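Local coordinates for protein putative TRAP PERIPLASMIC SOLUTE BINDING PROTEIN (Haemophilus influenzae, PDB 4PBQ) that probably captures L-gulonate or related sugar acids in the periplasm and hands them to a TRAP-type membrane transporter, at residues A[123-126]-A[127-131]; A[130-134]-A[135-139]; A[156-159]-A[160-163]; A[193-196]-A[197-201]; A[304-307]-A[308-311]. One frame throughout, in Å; residues are numbered along the deposited sequence.

Interactions 1 and 2 are one continuous run of chain: they share K130 and M131, their centres lie 8 Å apart, and G128 CA packs against L138 CD2 at 3.8 Å where helix 122-129 hands over to strand 136-151. Interactions 3 and 4 lie across the chain's centre from this pair, 21 Å apart between centres. Interaction 5, on helix 292-312, comes to about 9 Å of interaction 3 between nearest atoms and about 12 Å of interaction 1. None of the five supplies a residue to the L-gulonate pocket. V193 of interaction 4 has its side chain about 7 Å from the ligand, M131 about 11 Å, F309 about 12 Å and I127 about 13 Å.

Interaction 1: residues A[123-126]-A[127-131]; sequences IANK and IGQKM
I123 and I127 lie side by side on the buried face of helix 122-129, pointing the same way, one turn apart. I123 sends CG1 anti to its backbone N (chi1 -180°), which swings CD1 forward along the helix to meet I127 CG1 at 4.1 Å. On the outer face K126 and K130 are turned quite differently: their chains run across one another at a slant, and each is bent at its last torsion. That brings K126 NZ and K130 NZ to 3.2 Å, two like charges at a spacing that should cost energy and may favour loss of a proton from one of them. Water 1 donates to K126 O at 2.7 Å and weakly accepts from K130 NZ. The amides of N125 and Q129, also exposed, stand nearly perpendicular, 85° between planes; N125 was modelled in two conformers, and its weak bond to the Q129 carboxamide is doubtful.

Beneath the side chains, I127 N bonds to I123 O at 3.0 Å, G128 N to A124 O at 2.9 Å and Q129 N to N125 O at 2.9 Å. A124 O is also reached by the Y141 hydroxyl, while K130 N is shared between two weak bonds, to K126 O and to I127 O. I127 packs on W103 and I99, and also on V319 of helix 316-326. This is the i to i+4 pattern of an amphipathic alpha-helix in its last turns.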
loop_
_atom_site.group_PDB
_atom_site.type_symbol
_atom_site.label_atom_id
_atom_site.label_comp_id
_atom_site.label_asym_id
_atom_site.label_seq_id
_atom_site.Cartn_x
_atom_site.Cartn_y
_atom_site.Cartn_z
ATOM N N ILE A 123 12.713 3.092 13.652
ATOM C CA ILE A 123 11.348 3.418 14.055
ATOM C C ILE A 123 10.327 2.554 13.275
ATOM O O ILE A 123 9.353 2.083 13.844
ATOM C CB ILE A 123 11.031 4.942 13.938
ATOM C CG1 ILE A 123 9.595 5.233 14.380
ATOM C CG2 ILE A 123 11.231 5.439 12.515
ATOM C CD1 ILE A 123 9.269 4.787 15.801
ATOM N N ALA A 124 10.576 2.312 11.992
ATOM C CA ALA A 124 9.695 1.448 11.192
ATOM C C ALA A 124 9.747 0.002 11.700
ATOM O O ALA A 124 8.749 -0.702 11.724
ATOM C CB ALA A 124 10.108 1.520 9.729
ATOM N N ASN A 125 10.935 -0.441 12.096
ATOM C CA ASN A 125 11.089 -1.785 12.665
ATOM C C ASN A 125 10.294 -1.906 13.962
ATOM O O ASN A 125 9.574 -2.877 14.197
ATOM C CB ASN A 125 12.565 -2.096 12.917
ATOM C CG ASN A 125 12.780 -3.481 13.502
ATOM O OD1 ASN A 125 12.953 -4.457 12.775
ATOM N ND2 ASN A 125 12.769 -3.568 14.821
ATOM N N LYS A 126 10.417 -0.890 14.802
ATOM C CA LYS A 126 9.775 -0.908 16.108
ATOM C C LYS A 126 8.253 -0.906 15.989
ATOM O O LYS A 126 7.573 -1.632 16.704
ATOM C CB LYS A 126 10.264 0.273 16.952
ATOM C CG LYS A 126 9.603 0.382 18.311
ATOM C CD LYS A 126 10.220 1.522 19.123
ATOM C CE LYS A 126 9.387 1.845 20.361
ATOM N NZ LYS A 126 8.129 2.564 19.996
ATOM N N ILE A 127 7.719 -0.107 15.072
ATOM C CA ILE A 127 6.288 -0.084 14.850
ATOM C C ILE A 127 5.855 -1.419 14.255
ATOM O O ILE A 127 4.834 -1.974 14.644
ATOM C CB ILE A 127 5.871 1.103 13.954
ATOM C CG1 ILE A 127 6.080 2.410 14.736
ATOM C CG2 ILE A 127 4.429 0.956 13.521
ATOM C CD1 ILE A 127 5.669 3.667 13.980
ATOM N N GLY A 128 6.666 -1.964 13.347
ATOM C CA GLY A 128 6.361 -3.270 12.771
ATOM C C GLY A 128 6.227 -4.372 13.817
ATOM O O GLY A 128 5.346 -5.246 13.722
ATOM N N GLN A 129 7.118 -4.347 14.815
ATOM C CA GLN A 129 7.113 -5.310 15.921
ATOM C C GLN A 129 5.821 -5.278 16.722
ATOM O O GLN A 129 5.404 -6.286 17.284
ATOM C CB GLN A 129 8.296 -5.045 16.850
ATOM C CG GLN A 129 9.630 -5.531 16.297
ATOM C CD GLN A 129 10.824 -5.094 17.141
ATOM O OE1 GLN A 129 11.970 -5.230 16.713
ATOM N NE2 GLN A 129 10.562 -4.568 18.337
ATOM N N LYS A 130 5.180 -4.113 16.769
ATOM C CA LYS A 130 3.928 -3.978 17.503
ATOM C C LYS A 130 2.777 -4.747 16.867
ATOM O O LYS A 130 1.750 -4.948 17.513
ATOM C CB LYS A 130 3.510 -2.512 17.599
ATOM C CG LYS A 130 4.417 -1.640 18.452
ATOM C CD LYS A 130 3.951 -0.178 18.423
ATOM C CE LYS A 130 4.498 0.620 19.606
ATOM N NZ LYS A 130 5.917 0.290 19.899
HETATM N N MSE A 131 2.923 -5.161 15.613
HETATM C CA MSE A 131 1.873 -5.953 14.974
HETATM C C MSE A 131 1.724 -7.314 15.650
HETATM O O MSE A 131 0.679 -7.942 15.563
HETATM C CB MSE A 131 2.159 -6.105 13.482
HETATM C CG MSE A 131 2.155 -4.798 12.739
HETATM SE SE MSE A 131 2.445 -5.090 10.810
HETATM C CE MSE A 131 0.817 -5.835 10.386
HETATM O O HOH W 1 7.970 -2.376 19.241
#

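Interaction 2: residues A[130-134]-A[135-139]; sequences KMEKY and GIKLL
M131, a selenomethionine, reaches from the short 3-10 turn onto the strand that follows, and I136 and L138 receive it. Its CB sits 3.5 Å from I136 O. CG leaves anti to the carbonyl carbon (chi1 -63°), and the extended next step carries SE to 4.1 Å from L138 CB. There the chain bends at chi3, turning CE back so that the methyl meets I136 CG2 at 3.6 Å. SE thus rests on L138 and CE on I136, two residues whose side chains lie on the same side of the strand, while F100, L93, L235 and Q237 press on M131 from elsewhere.

E132 works the outer side. Its CG brushes I136 O, and OE2 makes a long salt bridge of 3.9 Å with K137 NZ, the two side chains lying alongside and pointing the same way. Water 2 ties that carboxylate to the strand, donating to E132 OE2 and accepting from L138 N.

The backbone turn is tight. M131 O takes two N-H groups from opposite faces of its carbonyl plane, those of Y134 and I136. The bond from I136 N to M131 O is 3.1 Å long, and G135 N bonds E132 O, also at 3.1 Å. G135 has phi 95°, where a side chain would run into the carbonyl of Y134. Beside it, the Y134 hydroxyl bonds D97 and its carbonyl accepts from R80. The 6-to-1 and 5-to-2 bonds with a left-handed glycine make a Schellman motif, here ending the 3-10 turn and launching strand 136-151.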
loop_
_atom_site.group_PDB
_atom_site.type_symbol
_atom_site.label_atom_id
_atom_site.label_comp_id
_atom_site.label_asym_id
_atom_site.label_seq_id
_atom_site.Cartn_x
_atom_site.Cartn_y
_atom_site.Cartn_z
ATOM N N LYS A 130 5.180 -4.113 16.769
ATOM C CA LYS A 130 3.928 -3.978 17.503
ATOM C C LYS A 130 2.777 -4.747 16.867
ATOM O O LYS A 130 1.750 -4.948 17.513
ATOM C CB LYS A 130 3.510 -2.512 17.599
ATOM C CG LYS A 130 4.417 -1.640 18.452
ATOM C CD LYS A 130 3.951 -0.178 18.423
ATOM C CE LYS A 130 4.498 0.620 19.606
ATOM N NZ LYS A 130 5.917 0.290 19.899
HETATM N N MSE A 131 2.923 -5.161 15.613
HETATM C CA MSE A 131 1.873 -5.953 14.974
HETATM C C MSE A 131 1.724 -7.314 15.650
HETATM O O MSE A 131 0.679 -7.942 15.563
HETATM C CB MSE A 131 2.159 -6.105 13.482
HETATM C CG MSE A 131 2.155 -4.798 12.739
HETATM SE SE MSE A 131 2.445 -5.090 10.810
HETATM C CE MSE A 131 0.817 -5.835 10.386
ATOM N N GLU A 132 2.763 -7.772 16.347
ATOM C CA GLU A 132 2.697 -9.063 17.027
ATOM C C GLU A 132 1.615 -9.114 18.114
ATOM O O GLU A 132 1.040 -10.168 18.381
ATOM C CB GLU A 132 4.076 -9.457 17.576
ATOM C CG GLU A 132 5.043 -9.683 16.420
ATOM C CD GLU A 132 6.490 -9.851 16.843
ATOM O OE1 GLU A 132 6.730 -10.527 17.860
ATOM O OE2 GLU A 132 7.375 -9.309 16.134
ATOM N N LYS A 133 1.337 -7.973 18.724
ATOM C CA LYS A 133 0.261 -7.860 19.703
ATOM C C LYS A 133 -1.104 -8.218 19.107
ATOM O O LYS A 133 -2.037 -8.599 19.828
ATOM C CB LYS A 133 0.213 -6.421 20.228
ATOM C CG LYS A 133 -0.928 -6.114 21.164
ATOM C CD LYS A 133 -0.778 -4.693 21.727
ATOM C CE LYS A 133 -1.909 -4.319 22.692
ATOM N NZ LYS A 133 -1.681 -2.965 23.286
ATOM N N TYR A 134 -1.217 -8.101 17.796
ATOM C CA TYR A 134 -2.474 -8.368 17.089
ATOM C C TYR A 134 -2.390 -9.617 16.222
ATOM O O TYR A 134 -3.234 -9.830 15.337
ATOM C CB TYR A 134 -2.856 -7.152 16.243
ATOM C CG TYR A 134 -2.912 -5.911 17.092
ATOM C CD1 TYR A 134 -3.996 -5.674 17.920
ATOM C CD2 TYR A 134 -1.866 -5.009 17.109
ATOM C CE1 TYR A 134 -4.040 -4.550 18.733
ATOM C CE2 TYR A 134 -1.902 -3.894 17.904
ATOM C CZ TYR A 134 -2.999 -3.665 18.719
ATOM O OH TYR A 134 -3.049 -2.538 19.536
ATOM N N GLY A 135 -1.351 -10.421 16.430
ATOM C CA GLY A 135 -1.279 -11.731 15.805
ATOM C C GLY A 135 -0.505 -11.782 14.494
ATOM O O GLY A 135 -0.581 -12.774 13.762
ATOM N N ILE A 136 0.257 -10.747 14.200
ATOM C CA ILE A 136 0.922 -10.699 12.900
ATOM C C ILE A 136 2.408 -10.447 13.071
ATOM O O ILE A 136 2.813 -9.536 13.802
ATOM C CB ILE A 136 0.288 -9.626 11.984
ATOM C CG1 ILE A 136 -1.150 -9.989 11.630
ATOM C CG2 ILE A 136 1.086 -9.458 10.697
ATOM C CD1 ILE A 136 -1.915 -8.899 10.847
ATOM N N LYS A 137 3.217 -11.248 12.372
ATOM C CA LYS A 137 4.648 -11.002 12.274
ATOM C C LYS A 137 4.976 -10.311 10.950
ATOM O O LYS A 137 4.703 -10.830 9.860
ATOM C CB LYS A 137 5.412 -12.318 12.383
ATOM C CG LYS A 137 6.885 -12.219 12.045
ATOM C CD LYS A 137 7.679 -11.475 13.120
ATOM C CE LYS A 137 9.155 -11.433 12.697
ATOM N NZ LYS A 137 9.997 -10.869 13.784
ATOM N N LEU A 138 5.575 -9.124 11.034
ATOM C CA LEU A 138 5.987 -8.406 9.831
ATOM C C LEU A 138 7.351 -8.869 9.370
ATOM O O LEU A 138 8.283 -8.896 10.165
ATOM C CB LEU A 138 6.055 -6.904 10.092
ATOM C CG LEU A 138 6.373 -6.072 8.839
ATOM C CD1 LEU A 138 5.337 -6.141 7.771
ATOM C CD2 LEU A 138 6.617 -4.631 9.232
ATOM N N LEU A 139 7.458 -9.260 8.099
ATOM C CA LEU A 139 8.729 -9.714 7.529
ATOM C C LEU A 139 9.411 -8.683 6.635
ATOM O O LEU A 139 10.639 -8.685 6.542
ATOM C CB LEU A 139 8.527 -11.005 6.728
ATOM C CG LEU A 139 8.088 -12.219 7.551
ATOM C CD1 LEU A 139 7.837 -13.417 6.632
ATOM C CD2 LEU A 139 9.137 -12.522 8.611
HETATM O O HOH W 2 6.013 -7.923 13.561
#

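Interaction 3: residues A[156-159]-A[160-163]; sequences EKFD and DFKG
D160 OD2 is gripped from several sides. E156 N donates to it at 2.9 Å and almost straight, with an N-H...O angle of 173°, using the anti lone pair of the oxygen. K157 N adds a weak bond, and water 3 donates to it at 2.7 Å while also donating to E156 OE1. The other oxygen, D160 OD1, is met on its syn side by K157 NZ at 2.8 Å in a salt bridge. K157 has CG tucked between its backbone N and carbonyl carbon (chi1 64°); the chain crosses the D160 side chain at about a right angle, and its bend at the last torsion brings NZ close to the carboxylate plane. With OD2 bonded to backbone N-H groups and OD1 to K157 NZ, the carboxylate is held against rotation.

The chain itself turns in overlapping type I turns between strands 136-151 and 165-168: D160 N bonds K157 O at 2.9 Å, F161 N bonds F158 O, and K162 N bonds D159 O. In each the donor stands above the carbonyl plane. Water 4 bridges D159 O and K162 O.

On the inner side the rings of F158 and F161 form an offset edge-to-face pair, the edge of F161 toward the face of F158, planes at 79° and centroids 5.6 Å apart. F161 CD2 comes within 3.8 Å of F158 CD1. Helix 292-312 backs both: F158 touches A301 and F161 meets the ring of F294.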
loop_
_atom_site.group_PDB
_atom_site.type_symbol
_atom_site.label_atom_id
_atom_site.label_comp_id
_atom_site.label_asym_id
_atom_site.label_seq_id
_atom_site.Cartn_x
_atom_site.Cartn_y
_atom_site.Cartn_z
ATOM N N GLU A 156 -7.098 20.140 -12.449
ATOM C CA GLU A 156 -5.823 20.841 -12.605
ATOM C C GLU A 156 -5.668 22.017 -11.649
ATOM O O GLU A 156 -4.663 22.722 -11.685
ATOM C CB GLU A 156 -5.620 21.289 -14.063
ATOM C CG GLU A 156 -6.697 22.195 -14.597
ATOM C CD GLU A 156 -6.755 22.221 -16.135
ATOM O OE1 GLU A 156 -7.798 22.646 -16.674
ATOM O OE2 GLU A 156 -5.774 21.826 -16.800
ATOM N N LYS A 157 -6.657 22.204 -10.781
ATOM C CA LYS A 157 -6.565 23.210 -9.736
ATOM C C LYS A 157 -7.467 22.786 -8.586
ATOM O O LYS A 157 -8.363 21.961 -8.754
ATOM C CB LYS A 157 -6.971 24.593 -10.267
ATOM C CG LYS A 157 -8.420 24.681 -10.700
ATOM C CD LYS A 157 -8.766 26.040 -11.297
ATOM C CE LYS A 157 -10.198 26.060 -11.828
ATOM N NZ LYS A 157 -10.414 25.147 -13.012
ATOM N N PHE A 158 -7.229 23.349 -7.417
ATOM C CA PHE A 158 -7.861 22.860 -6.205
ATOM C C PHE A 158 -9.376 22.977 -6.294
ATOM O O PHE A 158 -10.094 22.097 -5.816
ATOM C CB PHE A 158 -7.298 23.612 -5.009
ATOM C CG PHE A 158 -7.680 23.033 -3.685
ATOM C CD1 PHE A 158 -7.012 21.919 -3.177
ATOM C CD2 PHE A 158 -8.696 23.590 -2.946
ATOM C CE1 PHE A 158 -7.352 21.403 -1.942
ATOM C CE2 PHE A 158 -9.039 23.079 -1.708
ATOM C CZ PHE A 158 -8.379 21.993 -1.210
ATOM N N ASP A 159 -9.871 24.042 -6.917
ATOM C CA ASP A 159 -11.313 24.225 -7.044
ATOM C C ASP A 159 -11.988 23.106 -7.852
ATOM O O ASP A 159 -13.197 22.912 -7.737
ATOM C CB ASP A 159 -11.658 25.604 -7.627
ATOM C CG ASP A 159 -11.406 26.732 -6.640
ATOM O OD1 ASP A 159 -11.443 26.479 -5.419
ATOM O OD2 ASP A 159 -11.165 27.871 -7.080
ATOM N N ASP A 160 -11.218 22.356 -8.639
ATOM C CA ASP A 160 -11.811 21.314 -9.465
ATOM C C ASP A 160 -12.275 20.124 -8.623
ATOM O O ASP A 160 -13.089 19.339 -9.072
ATOM C CB ASP A 160 -10.829 20.829 -10.540
ATOM C CG ASP A 160 -10.532 21.886 -11.603
ATOM O OD1 ASP A 160 -11.308 22.851 -11.742
ATOM O OD2 ASP A 160 -9.515 21.725 -12.321
ATOM N N PHE A 161 -11.763 19.991 -7.403
ATOM C CA PHE A 161 -12.208 18.925 -6.502
ATOM C C PHE A 161 -13.676 19.055 -6.079
ATOM O O PHE A 161 -14.309 18.044 -5.713
ATOM C CB PHE A 161 -11.360 18.939 -5.239
ATOM C CG PHE A 161 -9.963 18.425 -5.426
ATOM C CD1 PHE A 161 -9.683 17.391 -6.312
ATOM C CD2 PHE A 161 -8.920 18.977 -4.705
ATOM C CE1 PHE A 161 -8.391 16.927 -6.459
ATOM C CE2 PHE A 161 -7.625 18.488 -4.848
ATOM C CZ PHE A 161 -7.369 17.483 -5.710
ATOM N N LYS A 162 -14.211 20.278 -6.071
ATOM C CA LYS A 162 -15.587 20.486 -5.611
ATOM C C LYS A 162 -16.577 19.708 -6.491
ATOM O O LYS A 162 -16.563 19.824 -7.711
ATOM C CB LYS A 162 -15.923 21.983 -5.586
ATOM C CG LYS A 162 -17.325 22.291 -5.108
ATOM C CD LYS A 162 -17.578 23.796 -5.042
ATOM C CE LYS A 162 -16.988 24.405 -3.775
ATOM N NZ LYS A 162 -17.756 24.032 -2.535
ATOM N N GLY A 163 -17.408 18.882 -5.870
ATOM C CA GLY A 163 -18.344 18.068 -6.624
ATOM C C GLY A 163 -17.766 16.700 -7.003
ATOM O O GLY A 163 -18.502 15.820 -7.431
HETATM O O HOH W 3 -10.006 22.314 -14.957
HETATM O O HOH W 4 -15.672 21.879 -9.128
#

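Interaction 4: residues A[193-196]-A[197-201]; sequences VFTA and LEQKV
A Schellman motif closes helix 193-198, and A196 and V201 form its 6-to-1 bond: V201 N donates to A196 O at 2.9 Å, nearly along the C=O axis. Inside it K200 N bonds L197 O, and K200 itself has left the helix with phi 61°, the left-handed residue that lets the chain reverse. V201 then turns its CB back toward the helix, resting 3.6 Å from A196 O, and the carbonyl of K200 accepts from R165.

Ahead of the cap the helix bonds are regular, with L197 N to V193 O and E198 N to F194 O. On the inward side V193 and L197 lie alongside and point the same way, V193 CG1 touching L197 CD1 at 4.0 Å. V193 also packs on L217, and A196 on M188 and I202, which seats the helix on the loops of this part of the molecule, with V193 about 7 Å from the bound L-gulonate.

The solvent side is polar. T195 and Q199 run alongside each other, and T195 holds OG1 anti to its backbone N (chi1 -167°), where Q199 NE2 donates to it at 2.9 Å. T195 O takes Q199 N at 2.9 Å and, weakly, the same NE2, so the carboxamide folds back over the last turn. Water 5 sits 2.7 Å from T195 OG1 and donates to E198 OE1, also at 2.7 Å.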
loop_
_atom_site.group_PDB
_atom_site.type_symbol
_atom_site.label_atom_id
_atom_site.label_comp_id
_atom_site.label_asym_id
_atom_site.label_seq_id
_atom_site.Cartn_x
_atom_site.Cartn_y
_atom_site.Cartn_z
ATOM N N VAL A 193 -14.846 -0.944 -7.257
ATOM C CA VAL A 193 -14.579 0.280 -7.980
ATOM C C VAL A 193 -15.108 0.282 -9.422
ATOM O O VAL A 193 -15.738 1.248 -9.852
ATOM C CB VAL A 193 -13.089 0.597 -7.976
ATOM C CG1 VAL A 193 -12.799 1.795 -8.897
ATOM C CG2 VAL A 193 -12.641 0.894 -6.566
ATOM N N PHE A 194 -14.836 -0.782 -10.180
ATOM C CA PHE A 194 -15.302 -0.832 -11.567
ATOM C C PHE A 194 -16.808 -0.651 -11.656
ATOM O O PHE A 194 -17.293 0.136 -12.483
ATOM C CB PHE A 194 -14.910 -2.157 -12.237
ATOM C CG PHE A 194 -13.555 -2.140 -12.876
ATOM C CD1 PHE A 194 -13.355 -1.479 -14.083
ATOM C CD2 PHE A 194 -12.486 -2.807 -12.290
ATOM C CE1 PHE A 194 -12.106 -1.475 -14.692
ATOM C CE2 PHE A 194 -11.229 -2.809 -12.891
ATOM C CZ PHE A 194 -11.035 -2.141 -14.087
ATOM N N THR A 195 -17.559 -1.379 -10.833
ATOM C CA THR A 195 -19.006 -1.313 -10.935
ATOM C C THR A 195 -19.531 0.032 -10.446
ATOM O O THR A 195 -20.483 0.554 -11.007
ATOM C CB THR A 195 -19.721 -2.506 -10.258
ATOM O OG1 THR A 195 -21.090 -2.504 -10.662
ATOM C CG2 THR A 195 -19.609 -2.441 -8.718
ATOM N N ALA A 196 -18.879 0.620 -9.443
ATOM C CA ALA A 196 -19.241 1.973 -9.010
ATOM C C ALA A 196 -19.041 3.022 -10.098
ATOM O O ALA A 196 -19.857 3.951 -10.240
ATOM C CB ALA A 196 -18.491 2.366 -7.757
ATOM N N LEU A 197 -17.965 2.898 -10.860
ATOM C CA LEU A 197 -17.758 3.764 -12.006
ATOM C C LEU A 197 -18.825 3.538 -13.066
ATOM O O LEU A 197 -19.411 4.493 -13.580
ATOM C CB LEU A 197 -16.363 3.547 -12.615
ATOM C CG LEU A 197 -15.214 4.204 -11.858
ATOM C CD1 LEU A 197 -13.881 3.642 -12.302
ATOM C CD2 LEU A 197 -15.232 5.711 -12.068
ATOM N N GLU A 198 -19.075 2.274 -13.384
ATOM C CA GLU A 198 -20.009 1.916 -14.440
ATOM C C GLU A 198 -21.410 2.423 -14.119
ATOM O O GLU A 198 -22.162 2.845 -15.026
ATOM C CB GLU A 198 -19.989 0.398 -14.654
ATOM C CG GLU A 198 -20.600 -0.076 -15.955
ATOM C CD GLU A 198 -22.109 -0.150 -15.914
ATOM O OE1 GLU A 198 -22.674 -0.253 -14.799
ATOM O OE2 GLU A 198 -22.730 -0.110 -17.005
ATOM N N GLN A 199 -21.750 2.414 -12.834
ATOM C CA GLN A 199 -23.044 2.889 -12.341
ATOM C C GLN A 199 -23.101 4.398 -12.119
ATOM O O GLN A 199 -24.124 4.894 -11.686
ATOM C CB GLN A 199 -23.410 2.208 -11.025
ATOM C CG GLN A 199 -23.822 0.754 -11.135
ATOM C CD GLN A 199 -23.982 0.109 -9.754
ATOM O OE1 GLN A 199 -24.948 0.371 -9.041
ATOM N NE2 GLN A 199 -23.024 -0.730 -9.375
ATOM N N LYS A 200 -22.002 5.105 -12.395
ATOM C CA LYS A 200 -21.909 6.565 -12.196
ATOM C C LYS A 200 -22.105 7.004 -10.749
ATOM O O LYS A 200 -22.630 8.092 -10.482
ATOM C CB LYS A 200 -22.901 7.310 -13.096
ATOM C CG LYS A 200 -22.757 7.026 -14.568
ATOM C CD LYS A 200 -23.741 7.895 -15.374
ATOM C CE LYS A 200 -23.464 7.835 -16.843
ATOM N NZ LYS A 200 -23.832 6.521 -17.434
ATOM N N VAL A 201 -21.659 6.168 -9.816
ATOM C CA VAL A 201 -21.745 6.455 -8.397
ATOM C C VAL A 201 -20.532 7.247 -7.939
ATOM O O VAL A 201 -20.598 8.007 -6.985
ATOM C CB VAL A 201 -21.883 5.145 -7.576
ATOM C CG1 VAL A 201 -21.814 5.409 -6.097
ATOM C CG2 VAL A 201 -23.197 4.459 -7.930
HETATM O O HOH W 5 -21.961 -2.322 -13.234
#

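Interaction 5: residues A[304-307]-A[308-311]; sequences VLYD and SFYK
F309 points the edge of its ring at the face of Y306, planes 74° apart and centroids separated by 5.4 Å. F309 CE2 stands over the middle of the Y306 ring, in an edge-to-face pair. F309 gets there with CG anti to its carbonyl carbon (chi1 -60°), folding back over the preceding turn so that L305 O lies over the centre of the F309 ring, 3.2 Å above its plane. L305 CB closes on F309 CZ at 4.1 Å. Y310 follows suit, lying back with CE2 4.1 Å from Y306 CB.

Further out come the backbone bonds: F309 N to L305 O and Y310 N to Y306 O, each 3.0 Å, and S308 N to V304 O. The last, K311 N to D307 O, is weak. At the polar rim water 6 donates to D307 O and weakly accepts from K311 NZ; the D307 carboxylate turns back to a salt bridge with K303, and the Y306 hydroxyl is hydrogen-bonded to P106 O.

This stretch of helix 292-312 touches two other helices. L305 and F309 lie against helix 172-180, F309 also stacking on W105, while Y310 rests on A316 and V320 of helix 316-326.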
loop_
_atom_site.group_PDB
_atom_site.type_symbol
_atom_site.label_atom_id
_atom_site.label_comp_id
_atom_site.label_asym_id
_atom_site.label_seq_id
_atom_site.Cartn_x
_atom_site.Cartn_y
_atom_site.Cartn_z
ATOM N N VAL A 304 -4.622 20.046 8.065
ATOM C CA VAL A 304 -5.691 19.813 9.035
ATOM C C VAL A 304 -5.638 18.365 9.570
ATOM O O VAL A 304 -5.989 18.106 10.724
ATOM C CB VAL A 304 -7.066 20.111 8.406
ATOM C CG1 VAL A 304 -7.429 19.027 7.391
ATOM C CG2 VAL A 304 -8.141 20.249 9.472
ATOM N N LEU A 305 -5.161 17.430 8.753
ATOM C CA LEU A 305 -5.090 16.032 9.174
ATOM C C LEU A 305 -4.069 15.886 10.291
ATOM O O LEU A 305 -4.322 15.205 11.284
ATOM C CB LEU A 305 -4.735 15.112 8.013
ATOM C CG LEU A 305 -5.665 15.193 6.800
ATOM C CD1 LEU A 305 -5.036 14.439 5.649
ATOM C CD2 LEU A 305 -7.015 14.634 7.147
ATOM N N TYR A 306 -2.922 16.543 10.120
ATOM C CA TYR A 306 -1.845 16.498 11.089
ATOM C C TYR A 306 -2.220 17.221 12.357
ATOM O O TYR A 306 -1.899 16.761 13.457
ATOM C CB TYR A 306 -0.574 17.103 10.499
ATOM C CG TYR A 306 0.144 16.178 9.547
ATOM C CD1 TYR A 306 -0.183 16.142 8.190
ATOM C CD2 TYR A 306 1.149 15.351 10.003
ATOM C CE1 TYR A 306 0.491 15.264 7.314
ATOM C CE2 TYR A 306 1.798 14.485 9.162
ATOM C CZ TYR A 306 1.472 14.444 7.817
ATOM O OH TYR A 306 2.191 13.565 7.027
ATOM N N ASP A 307 -2.920 18.346 12.222
ATOM C CA ASP A 307 -3.381 19.041 13.412
ATOM C C ASP A 307 -4.162 18.082 14.294
ATOM O O ASP A 307 -4.014 18.064 15.532
ATOM C CB ASP A 307 -4.278 20.222 13.048
ATOM C CG ASP A 307 -3.538 21.310 12.296
ATOM O OD1 ASP A 307 -2.284 21.359 12.362
ATOM O OD2 ASP A 307 -4.223 22.118 11.635
ATOM N N SER A 308 -5.025 17.308 13.656
ATOM C CA SER A 308 -5.849 16.362 14.370
ATOM C C SER A 308 -4.982 15.216 14.942
ATOM O O SER A 308 -5.180 14.813 16.086
ATOM C CB SER A 308 -6.956 15.852 13.444
ATOM O OG SER A 308 -7.776 14.897 14.085
ATOM N N PHE A 309 -4.011 14.704 14.185
ATOM C CA PHE A 309 -3.189 13.602 14.699
ATOM C C PHE A 309 -2.507 14.019 16.008
ATOM O O PHE A 309 -2.450 13.267 16.969
ATOM C CB PHE A 309 -2.055 13.185 13.729
ATOM C CG PHE A 309 -2.504 12.705 12.366
ATOM C CD1 PHE A 309 -3.651 11.973 12.199
ATOM C CD2 PHE A 309 -1.716 12.975 11.250
ATOM C CE1 PHE A 309 -4.026 11.531 10.922
ATOM C CE2 PHE A 309 -2.089 12.545 9.992
ATOM C CZ PHE A 309 -3.245 11.812 9.842
ATOM N N TYR A 310 -1.970 15.226 16.030
ATOM C CA TYR A 310 -1.236 15.694 17.191
ATOM C C TYR A 310 -2.146 15.905 18.411
ATOM O O TYR A 310 -1.685 15.826 19.548
ATOM C CB TYR A 310 -0.464 16.964 16.832
ATOM C CG TYR A 310 0.622 16.734 15.789
ATOM C CD1 TYR A 310 1.430 15.600 15.830
ATOM C CD2 TYR A 310 0.835 17.640 14.760
ATOM C CE1 TYR A 310 2.422 15.385 14.885
ATOM C CE2 TYR A 310 1.821 17.429 13.814
ATOM C CZ TYR A 310 2.614 16.304 13.882
ATOM O OH TYR A 310 3.600 16.094 12.940
ATOM N N LYS A 311 -3.428 16.155 18.175
ATOM C CA LYS A 311 -4.382 16.295 19.270
ATOM C C LYS A 311 -4.915 14.981 19.824
ATOM O O LYS A 311 -5.326 14.925 20.984
ATOM C CB LYS A 311 -5.579 17.136 18.843
ATOM C CG LYS A 311 -5.237 18.554 18.518
ATOM C CD LYS A 311 -6.476 19.427 18.525
ATOM C CE LYS A 311 -6.129 20.872 18.213
ATOM N NZ LYS A 311 -4.912 21.346 18.941
HETATM O O HOH W 6 -2.649 20.040 16.710
#